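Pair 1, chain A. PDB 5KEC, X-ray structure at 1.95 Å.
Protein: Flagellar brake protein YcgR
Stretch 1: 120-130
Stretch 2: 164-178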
# COMPACT_ATOMS: atom_id res chain seq x y z
N GLU A 120 -17.24 -8.32 9.75
CA GLU A 120 -18.68 -8.39 9.96
C GLU A 120 -19.27 -7.06 10.45
O GLU A 120 -20.49 -6.86 10.41
CB GLU A 120 -19.03 -9.53 10.93
CG GLU A 120 -20.51 -9.66 11.24
CD GLU A 120 -20.91 -8.93 12.51
OE1 GLU A 120 -20.24 -9.12 13.54
OE2 GLU A 120 -21.89 -8.15 12.48
N HIS A 121 -18.40 -6.16 10.90
CA HIS A 121 -18.83 -4.89 11.48
C HIS A 121 -19.67 -4.02 10.54
O HIS A 121 -19.59 -4.13 9.32
CB HIS A 121 -17.61 -4.10 11.98
CG HIS A 121 -17.03 -4.63 13.25
ND1 HIS A 121 -17.42 -4.16 14.49
CD2 HIS A 121 -16.10 -5.58 13.49
CE1 HIS A 121 -16.75 -4.80 15.43
NE2 HIS A 121 -15.94 -5.67 14.85
N ASP A 122 -20.48 -3.15 11.15
CA ASP A 122 -21.35 -2.22 10.43
C ASP A 122 -20.59 -0.93 10.11
O ASP A 122 -20.87 0.11 10.69
CB ASP A 122 -22.56 -1.88 11.30
CG ASP A 122 -23.87 -2.31 10.68
OD1 ASP A 122 -23.86 -3.04 9.67
OD2 ASP A 122 -24.93 -1.91 11.21
N PHE A 123 -19.62 -1.00 9.21
CA PHE A 123 -18.81 0.16 8.87
C PHE A 123 -19.28 0.75 7.56
O PHE A 123 -19.57 0.02 6.62
CB PHE A 123 -17.33 -0.24 8.75
CG PHE A 123 -16.71 -0.71 10.04
CD1 PHE A 123 -17.32 -0.48 11.27
CD2 PHE A 123 -15.50 -1.39 10.03
CE1 PHE A 123 -16.73 -0.91 12.45
CE2 PHE A 123 -14.90 -1.83 11.20
CZ PHE A 123 -15.52 -1.58 12.42
N TYR A 124 -19.37 2.08 7.51
CA TYR A 124 -19.82 2.76 6.30
C TYR A 124 -18.91 3.96 6.02
O TYR A 124 -18.14 4.37 6.89
CB TYR A 124 -21.28 3.23 6.44
CG TYR A 124 -22.29 2.12 6.59
CD1 TYR A 124 -22.92 1.58 5.47
CD2 TYR A 124 -22.62 1.61 7.84
CE1 TYR A 124 -23.86 0.56 5.60
CE2 TYR A 124 -23.55 0.59 7.98
CZ TYR A 124 -24.17 0.07 6.85
OH TYR A 124 -25.09 -0.94 6.98
N CYS A 125 -19.00 4.49 4.81
CA CYS A 125 -18.31 5.73 4.47
C CYS A 125 -19.30 6.69 3.83
O CYS A 125 -19.94 6.36 2.83
CB CYS A 125 -17.16 5.46 3.50
SG CYS A 125 -16.35 6.97 2.90
N ARG A 126 -19.42 7.88 4.41
CA ARG A 126 -20.37 8.85 3.90
C ARG A 126 -19.65 10.14 3.58
O ARG A 126 -18.52 10.35 4.02
CB ARG A 126 -21.48 9.12 4.92
CG ARG A 126 -21.10 10.16 5.97
CD ARG A 126 -22.18 10.29 7.04
NE ARG A 126 -21.61 10.71 8.32
CZ ARG A 126 -21.65 11.96 8.78
NH1 ARG A 126 -22.24 12.91 8.06
NH2 ARG A 126 -21.11 12.25 9.95
N GLY A 127 -20.30 11.01 2.82
CA GLY A 127 -19.70 12.25 2.38
C GLY A 127 -20.48 12.85 1.23
O GLY A 127 -21.56 12.37 0.89
N ARG A 128 -19.94 13.91 0.64
CA ARG A 128 -20.57 14.52 -0.52
C ARG A 128 -19.55 14.62 -1.64
O ARG A 128 -18.38 14.91 -1.40
CB ARG A 128 -21.10 15.92 -0.17
CG ARG A 128 -22.22 15.89 0.86
CD ARG A 128 -22.78 17.28 1.14
NE ARG A 128 -23.96 17.21 1.99
CZ ARG A 128 -23.94 17.37 3.31
NH1 ARG A 128 -22.79 17.61 3.93
NH2 ARG A 128 -25.07 17.29 4.00
N HIS A 129 -20.00 14.35 -2.86
CA HIS A 129 -19.14 14.54 -4.02
C HIS A 129 -18.91 16.03 -4.24
O HIS A 129 -19.46 16.87 -3.52
CB HIS A 129 -19.74 13.87 -5.25
CG HIS A 129 -19.69 12.37 -5.21
ND1 HIS A 129 -18.51 11.67 -5.08
CD2 HIS A 129 -20.67 11.44 -5.29
CE1 HIS A 129 -18.76 10.37 -5.07
NE2 HIS A 129 -20.06 10.20 -5.20
N LYS A 130 -18.10 16.36 -5.24
CA LYS A 130 -17.74 17.74 -5.52
C LYS A 130 -18.96 18.61 -5.82
O LYS A 130 -18.95 19.81 -5.53
CB LYS A 130 -16.76 17.80 -6.70
CG LYS A 130 -15.48 17.00 -6.49
CD LYS A 130 -14.49 17.25 -7.63
CE LYS A 130 -13.10 16.73 -7.29
NZ LYS A 130 -12.07 17.18 -8.28
N LEU A 164 -10.11 11.93 -6.18
CA LEU A 164 -10.00 12.17 -4.76
C LEU A 164 -11.38 12.35 -4.15
O LEU A 164 -12.20 13.12 -4.65
CB LEU A 164 -9.16 13.42 -4.51
CG LEU A 164 -8.56 13.60 -3.12
CD1 LEU A 164 -7.50 12.54 -2.87
CD2 LEU A 164 -7.97 14.99 -2.98
N LEU A 165 -11.64 11.63 -3.06
CA LEU A 165 -12.83 11.86 -2.26
C LEU A 165 -12.40 12.60 -1.00
O LEU A 165 -11.89 12.00 -0.06
CB LEU A 165 -13.49 10.53 -1.88
CG LEU A 165 -13.98 9.64 -3.02
CD1 LEU A 165 -14.54 8.32 -2.47
CD2 LEU A 165 -15.01 10.36 -3.86
N LYS A 166 -12.59 13.91 -1.00
CA LYS A 166 -12.14 14.72 0.12
C LYS A 166 -13.19 14.80 1.22
O LYS A 166 -14.39 14.85 0.94
CB LYS A 166 -11.76 16.13 -0.35
CG LYS A 166 -12.85 16.85 -1.13
CD LYS A 166 -12.31 18.14 -1.73
CE LYS A 166 -11.04 17.88 -2.52
NZ LYS A 166 -10.50 19.11 -3.19
N ASN A 167 -12.74 14.83 2.46
CA ASN A 167 -13.65 14.99 3.59
C ASN A 167 -14.63 13.83 3.67
O ASN A 167 -15.78 14.02 4.06
CB ASN A 167 -14.44 16.30 3.47
CG ASN A 167 -13.55 17.51 3.26
OD1 ASN A 167 -12.60 17.73 4.00
ND2 ASN A 167 -13.87 18.31 2.24
N ALA A 168 -14.19 12.64 3.28
CA ALA A 168 -15.01 11.44 3.43
C ALA A 168 -14.97 11.04 4.89
O ALA A 168 -13.96 11.21 5.56
CB ALA A 168 -14.47 10.32 2.56
N VAL A 169 -16.07 10.49 5.40
CA VAL A 169 -16.13 10.13 6.81
C VAL A 169 -16.32 8.63 6.99
O VAL A 169 -17.30 8.05 6.51
CB VAL A 169 -17.23 10.89 7.56
CG1 VAL A 169 -17.20 10.53 9.05
CG2 VAL A 169 -17.07 12.40 7.36
N LEU A 170 -15.38 8.00 7.70
CA LEU A 170 -15.50 6.59 8.04
C LEU A 170 -16.37 6.43 9.28
O LEU A 170 -15.99 6.82 10.37
CB LEU A 170 -14.12 6.00 8.29
CG LEU A 170 -13.09 6.31 7.21
CD1 LEU A 170 -11.74 5.72 7.57
CD2 LEU A 170 -13.56 5.82 5.84
N MET A 171 -17.57 5.89 9.09
CA MET A 171 -18.45 5.56 10.21
C MET A 171 -18.08 4.17 10.72
O MET A 171 -18.40 3.17 10.07
CB MET A 171 -19.90 5.59 9.76
CG MET A 171 -20.34 6.94 9.18
SD MET A 171 -21.91 6.86 8.29
CE MET A 171 -23.03 6.31 9.57
N LEU A 172 -17.41 4.10 11.86
CA LEU A 172 -16.87 2.83 12.33
C LEU A 172 -17.54 2.32 13.61
O LEU A 172 -16.87 1.79 14.50
CB LEU A 172 -15.36 2.92 12.50
CG LEU A 172 -14.61 3.41 11.25
CD1 LEU A 172 -13.17 3.84 11.57
CD2 LEU A 172 -14.63 2.35 10.16
N ALA A 173 -18.85 2.49 13.69
CA ALA A 173 -19.63 1.96 14.80
C ALA A 173 -18.97 2.29 16.14
O ALA A 173 -18.77 3.46 16.48
CB ALA A 173 -19.81 0.44 14.66
N GLU A 174 -18.63 1.25 16.90
CA GLU A 174 -18.12 1.43 18.26
C GLU A 174 -16.85 2.26 18.33
O GLU A 174 -16.50 2.79 19.38
CB GLU A 174 -17.86 0.07 18.93
CG GLU A 174 -18.74 -1.07 18.43
CD GLU A 174 -17.97 -2.05 17.56
OE1 GLU A 174 -17.32 -2.96 18.12
OE2 GLU A 174 -18.02 -1.91 16.32
N TYR A 175 -16.14 2.38 17.20
CA TYR A 175 -14.85 3.07 17.19
C TYR A 175 -14.98 4.55 16.89
O TYR A 175 -13.98 5.27 16.90
CB TYR A 175 -13.90 2.41 16.21
CG TYR A 175 -13.62 0.96 16.53
CD1 TYR A 175 -12.57 0.61 17.36
CD2 TYR A 175 -14.42 -0.06 16.01
CE1 TYR A 175 -12.31 -0.72 17.67
CE2 TYR A 175 -14.17 -1.39 16.31
CZ TYR A 175 -13.11 -1.71 17.14
OH TYR A 175 -12.85 -3.03 17.44
N GLY A 176 -16.20 5.01 16.63
CA GLY A 176 -16.44 6.41 16.36
C GLY A 176 -16.36 6.74 14.88
O GLY A 176 -16.62 5.90 14.01
N GLU A 177 -15.98 7.98 14.58
CA GLU A 177 -15.90 8.44 13.21
C GLU A 177 -14.53 9.00 12.91
O GLU A 177 -13.84 9.51 13.80
CB GLU A 177 -17.00 9.47 12.92
CG GLU A 177 -18.39 8.90 13.04
CD GLU A 177 -19.47 9.82 12.55
OE1 GLU A 177 -19.33 11.05 12.71
OE2 GLU A 177 -20.47 9.32 11.99
N ILE A 178 -14.12 8.89 11.65
CA ILE A 178 -12.85 9.40 11.21
C ILE A 178 -13.01 10.08 9.86
O ILE A 178 -13.36 9.44 8.87
CB ILE A 178 -11.80 8.29 11.07
CG1 ILE A 178 -11.63 7.54 12.39
CG2 ILE A 178 -10.46 8.87 10.60
CD1 ILE A 178 -10.60 6.43 12.33
O HOH W 1 -16.01 13.50 -0.47
O HOH W 2 -17.62 14.80 2.01
O HOH W 3 -10.09 14.40 -7.89

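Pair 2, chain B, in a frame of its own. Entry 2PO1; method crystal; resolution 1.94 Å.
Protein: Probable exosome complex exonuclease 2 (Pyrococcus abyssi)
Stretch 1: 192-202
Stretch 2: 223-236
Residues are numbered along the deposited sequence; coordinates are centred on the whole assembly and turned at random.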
# COMPACT_ATOMS: atom_id res chain seq x y z
N VAL B 192 -14.28 -13.66 -29.79
CA VAL B 192 -14.76 -14.59 -28.79
C VAL B 192 -15.17 -15.87 -29.50
O VAL B 192 -16.09 -15.90 -30.33
CB VAL B 192 -15.96 -14.06 -27.97
CG1 VAL B 192 -16.27 -15.03 -26.84
CG2 VAL B 192 -15.68 -12.67 -27.38
N GLU B 193 -14.49 -16.95 -29.17
CA GLU B 193 -14.65 -18.16 -29.94
C GLU B 193 -15.22 -19.33 -29.20
O GLU B 193 -15.68 -20.28 -29.80
CB GLU B 193 -13.31 -18.51 -30.50
CG GLU B 193 -12.83 -17.34 -31.27
CD GLU B 193 -11.57 -17.61 -32.01
OE1 GLU B 193 -10.90 -18.59 -31.66
OE2 GLU B 193 -11.27 -16.83 -32.94
N LYS B 194 -15.24 -19.25 -27.87
CA LYS B 194 -15.80 -20.33 -27.09
C LYS B 194 -16.64 -19.68 -26.02
O LYS B 194 -16.49 -18.47 -25.77
CB LYS B 194 -14.67 -21.20 -26.52
CG LYS B 194 -14.41 -22.40 -27.41
CD LYS B 194 -13.02 -22.93 -27.20
CE LYS B 194 -12.38 -23.32 -28.55
NZ LYS B 194 -11.02 -22.59 -28.51
N ILE B 195 -17.55 -20.44 -25.42
CA ILE B 195 -18.36 -19.88 -24.34
C ILE B 195 -18.25 -20.68 -23.04
O ILE B 195 -19.20 -21.34 -22.66
CB ILE B 195 -19.85 -19.63 -24.76
CG1 ILE B 195 -19.90 -18.74 -25.97
CG2 ILE B 195 -20.65 -18.93 -23.62
CD1 ILE B 195 -21.14 -18.97 -26.79
N PRO B 196 -17.11 -20.59 -22.35
CA PRO B 196 -16.93 -21.29 -21.10
C PRO B 196 -17.87 -20.72 -20.05
O PRO B 196 -18.07 -19.49 -19.99
CB PRO B 196 -15.47 -20.97 -20.73
CG PRO B 196 -15.22 -19.66 -21.36
CD PRO B 196 -15.92 -19.76 -22.66
N VAL B 197 -18.45 -21.61 -19.25
CA VAL B 197 -19.46 -21.28 -18.26
C VAL B 197 -19.03 -22.04 -17.03
O VAL B 197 -18.82 -23.25 -17.11
CB VAL B 197 -20.87 -21.76 -18.74
CG1 VAL B 197 -21.87 -21.73 -17.62
CG2 VAL B 197 -21.36 -20.88 -19.87
N PRO B 198 -18.80 -21.34 -15.89
CA PRO B 198 -18.48 -22.18 -14.73
C PRO B 198 -19.77 -22.70 -14.17
O PRO B 198 -20.79 -21.98 -14.14
CB PRO B 198 -17.84 -21.22 -13.71
CG PRO B 198 -17.83 -19.88 -14.34
CD PRO B 198 -18.79 -19.90 -15.54
N VAL B 199 -19.74 -23.98 -13.79
CA VAL B 199 -20.84 -24.46 -13.00
C VAL B 199 -20.30 -24.89 -11.65
O VAL B 199 -19.31 -25.58 -11.60
CB VAL B 199 -21.54 -25.59 -13.74
CG1 VAL B 199 -22.52 -26.24 -12.85
CG2 VAL B 199 -22.20 -25.02 -15.05
N THR B 200 -20.95 -24.49 -10.57
CA THR B 200 -20.38 -24.64 -9.24
C THR B 200 -21.32 -25.41 -8.36
O THR B 200 -22.50 -25.22 -8.40
CB THR B 200 -20.07 -23.26 -8.65
OG1 THR B 200 -18.94 -22.72 -9.33
CG2 THR B 200 -19.80 -23.37 -7.22
N PHE B 201 -20.77 -26.37 -7.62
CA PHE B 201 -21.54 -27.22 -6.70
C PHE B 201 -21.07 -26.98 -5.28
O PHE B 201 -19.86 -26.82 -5.05
CB PHE B 201 -21.35 -28.72 -7.03
CG PHE B 201 -21.68 -29.06 -8.45
CD1 PHE B 201 -20.81 -28.70 -9.50
CD2 PHE B 201 -22.88 -29.70 -8.76
CE1 PHE B 201 -21.15 -28.97 -10.83
CE2 PHE B 201 -23.21 -29.98 -10.09
CZ PHE B 201 -22.35 -29.60 -11.12
N ALA B 202 -22.00 -26.98 -4.32
CA ALA B 202 -21.66 -27.01 -2.90
C ALA B 202 -21.80 -28.45 -2.47
O ALA B 202 -22.76 -29.09 -2.80
CB ALA B 202 -22.61 -26.15 -2.12
N LYS B 223 -16.72 -26.91 -2.04
CA LYS B 223 -17.35 -26.42 -3.24
C LYS B 223 -16.43 -26.77 -4.36
O LYS B 223 -15.25 -26.94 -4.13
CB LYS B 223 -17.47 -24.91 -3.10
CG LYS B 223 -17.71 -24.15 -4.34
CD LYS B 223 -17.85 -22.69 -3.96
CE LYS B 223 -19.30 -22.37 -3.83
NZ LYS B 223 -19.62 -20.94 -3.67
N ILE B 224 -16.99 -26.96 -5.54
CA ILE B 224 -16.16 -27.29 -6.68
C ILE B 224 -16.77 -26.62 -7.86
O ILE B 224 -18.00 -26.60 -8.01
CB ILE B 224 -15.99 -28.88 -6.93
CG1 ILE B 224 -14.94 -29.13 -8.02
CG2 ILE B 224 -17.31 -29.51 -7.27
CD1 ILE B 224 -14.42 -30.55 -8.09
N THR B 225 -15.91 -26.01 -8.67
CA THR B 225 -16.37 -25.32 -9.86
C THR B 225 -15.73 -26.02 -11.03
O THR B 225 -14.53 -26.30 -10.98
CB THR B 225 -15.91 -23.86 -9.86
OG1 THR B 225 -16.65 -23.13 -8.88
CG2 THR B 225 -16.13 -23.26 -11.22
N ILE B 226 -16.57 -26.39 -11.99
CA ILE B 226 -16.16 -26.95 -13.28
C ILE B 226 -16.57 -25.99 -14.38
O ILE B 226 -17.75 -25.71 -14.55
CB ILE B 226 -16.92 -28.30 -13.61
CG1 ILE B 226 -17.01 -29.22 -12.38
CG2 ILE B 226 -16.29 -28.97 -14.79
CD1 ILE B 226 -15.62 -29.63 -11.85
N THR B 227 -15.60 -25.52 -15.16
CA THR B 227 -15.87 -24.63 -16.25
C THR B 227 -15.65 -25.33 -17.57
O THR B 227 -14.58 -25.89 -17.80
CB THR B 227 -14.91 -23.43 -16.19
OG1 THR B 227 -15.06 -22.80 -14.93
CG2 THR B 227 -15.19 -22.44 -17.32
N THR B 228 -16.66 -25.33 -18.42
CA THR B 228 -16.63 -26.10 -19.62
C THR B 228 -17.12 -25.23 -20.77
O THR B 228 -17.90 -24.31 -20.55
CB THR B 228 -17.51 -27.36 -19.52
OG1 THR B 228 -18.86 -26.96 -19.31
CG2 THR B 228 -17.06 -28.20 -18.35
N ASP B 229 -16.68 -25.55 -21.99
CA ASP B 229 -17.19 -24.85 -23.19
C ASP B 229 -18.07 -25.74 -24.05
O ASP B 229 -18.27 -26.91 -23.71
CB ASP B 229 -16.05 -24.23 -24.03
CG ASP B 229 -15.09 -25.26 -24.56
OD1 ASP B 229 -13.91 -24.86 -24.73
OD2 ASP B 229 -15.45 -26.44 -24.83
N GLU B 230 -18.55 -25.18 -25.17
CA GLU B 230 -19.46 -25.85 -26.13
C GLU B 230 -18.83 -27.09 -26.71
O GLU B 230 -19.50 -27.85 -27.39
CB GLU B 230 -19.63 -25.03 -27.41
CG GLU B 230 -20.03 -23.63 -27.32
CD GLU B 230 -18.84 -22.71 -27.10
OE1 GLU B 230 -18.34 -22.70 -25.99
OE2 GLU B 230 -18.43 -22.00 -28.02
N THR B 231 -17.52 -27.23 -26.56
CA THR B 231 -16.78 -28.22 -27.35
C THR B 231 -16.53 -29.46 -26.51
O THR B 231 -15.79 -30.34 -26.94
CB THR B 231 -15.45 -27.65 -27.95
OG1 THR B 231 -14.46 -27.48 -26.91
CG2 THR B 231 -15.67 -26.26 -28.62
N GLY B 232 -17.12 -29.52 -25.33
CA GLY B 232 -16.88 -30.63 -24.45
C GLY B 232 -15.55 -30.54 -23.74
O GLY B 232 -14.99 -31.53 -23.31
N HIS B 233 -15.00 -29.35 -23.63
CA HIS B 233 -13.73 -29.27 -22.93
C HIS B 233 -13.87 -28.60 -21.61
O HIS B 233 -14.72 -27.73 -21.44
CB HIS B 233 -12.66 -28.63 -23.83
CG HIS B 233 -12.16 -29.54 -24.91
ND1 HIS B 233 -12.76 -29.65 -26.15
CD2 HIS B 233 -11.10 -30.39 -24.94
CE1 HIS B 233 -12.12 -30.54 -26.88
NE2 HIS B 233 -11.11 -31.01 -26.18
N ILE B 234 -13.02 -28.98 -20.66
CA ILE B 234 -12.97 -28.35 -19.37
C ILE B 234 -11.83 -27.37 -19.45
O ILE B 234 -10.72 -27.71 -19.84
CB ILE B 234 -12.77 -29.35 -18.20
CG1 ILE B 234 -13.76 -30.53 -18.27
CG2 ILE B 234 -12.95 -28.65 -16.89
CD1 ILE B 234 -13.20 -31.78 -17.67
N SER B 235 -12.10 -26.12 -19.11
CA SER B 235 -11.03 -25.12 -19.16
C SER B 235 -10.63 -24.65 -17.78
O SER B 235 -9.62 -23.98 -17.63
CB SER B 235 -11.43 -23.92 -20.03
OG SER B 235 -12.65 -23.38 -19.58
N ALA B 236 -11.40 -25.04 -16.74
CA ALA B 236 -10.95 -24.81 -15.37
C ALA B 236 -11.70 -25.67 -14.43
O ALA B 236 -12.89 -26.01 -14.64
CB ALA B 236 -11.23 -23.38 -14.97
O HOH W 4 -19.32 -25.90 -16.78

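Antiparallel strands fix their backbones by a repeating pattern of hydrogen bonds and leave the side chains to settle the packing, and two different sequences illustrate how freely they do so. In pair 1, strand 124-128 runs at 151° to strand 168-171; in pair 2, strand 197-202 runs at 157° to strand 223-228. Fourteen central residues superpose with an RMSD of 0.9 Å.

The register is the same. In pair 1, Tyr124(A) N donates to Met171(A) O (2.9 Å) and Met171(A) N to Tyr124(A) O (2.7 Å); in pair 2 the matched Val197(B) N donates to Thr228(B) O (3.0 Å), and Thr228(B) N returns to Val197(B) O (3.3 Å). Two residues on, Arg126(A) N donates to Val169(A) O at 3.0 Å. In return, Val169(A) N donates to Arg126(A) O at 2.8 Å. Their counterparts pair likewise, Val199(B) N to Ile226(B) O at 2.7 Å and Ile226(B) N to Val199(B) O at 2.9 Å.

The face carrying these residues is filled differently. Arg126(A) lays its guanidinium over Val169(A) CB, brings CD to 3.7 Å from Met171(A) SD, and reaches Glu177(A) in a long salt bridge, NH2 to OE1 3.5 Å. Pair 2 has the short, buried Val199(B) and Ile226(B) here. At the next hydrogen-bonded step, Phe201(B) CE1 comes within 4.4 Å of Ile226(B) CG1.

On the other face, Cys125(A) SG touches Ala168(A) CB at 3.9 Å and Leu170(A) CD2 at 4.2 Å. Its match, Pro198(B), meets the equivalents of both: its CB lies 3.6 Å from Thr225(B) CG2 and 3.4 Å from Thr227(B) OG1. Gly127(A), which has no side chain to offer Ala168(A), corresponds to Thr200(B), whose OG1 lies only 2.4 Å from Thr225(B) OG1.

Beyond the paired residues, the solutions differ again. Phe123(A) receives Leu172(A) CD2 over one ring face, 4.0 Å from the centroid, and its CE1 lies 4.0 Å from Ala173(A) CB. The matched Pro196(B) is more compact, with its CB 3.7 Å from Thr227(B) CG2. Beside it, Glu230(B), the counterpart of Ala173(A), curls back so that OE1 accepts a very short 2.5 Å hydrogen bond from Ile195(B) N. His121(A) ND1 instead makes a weak 3.0 Å bond to Glu174(A) OE2, whereas the matched Lys194(B) and Thr231(B) meet through carbon, CG to CG2 at 4.2 Å. The same backbone ladder thus accommodates different combinations of rings, aliphatic chains and polar groups in the two pairs.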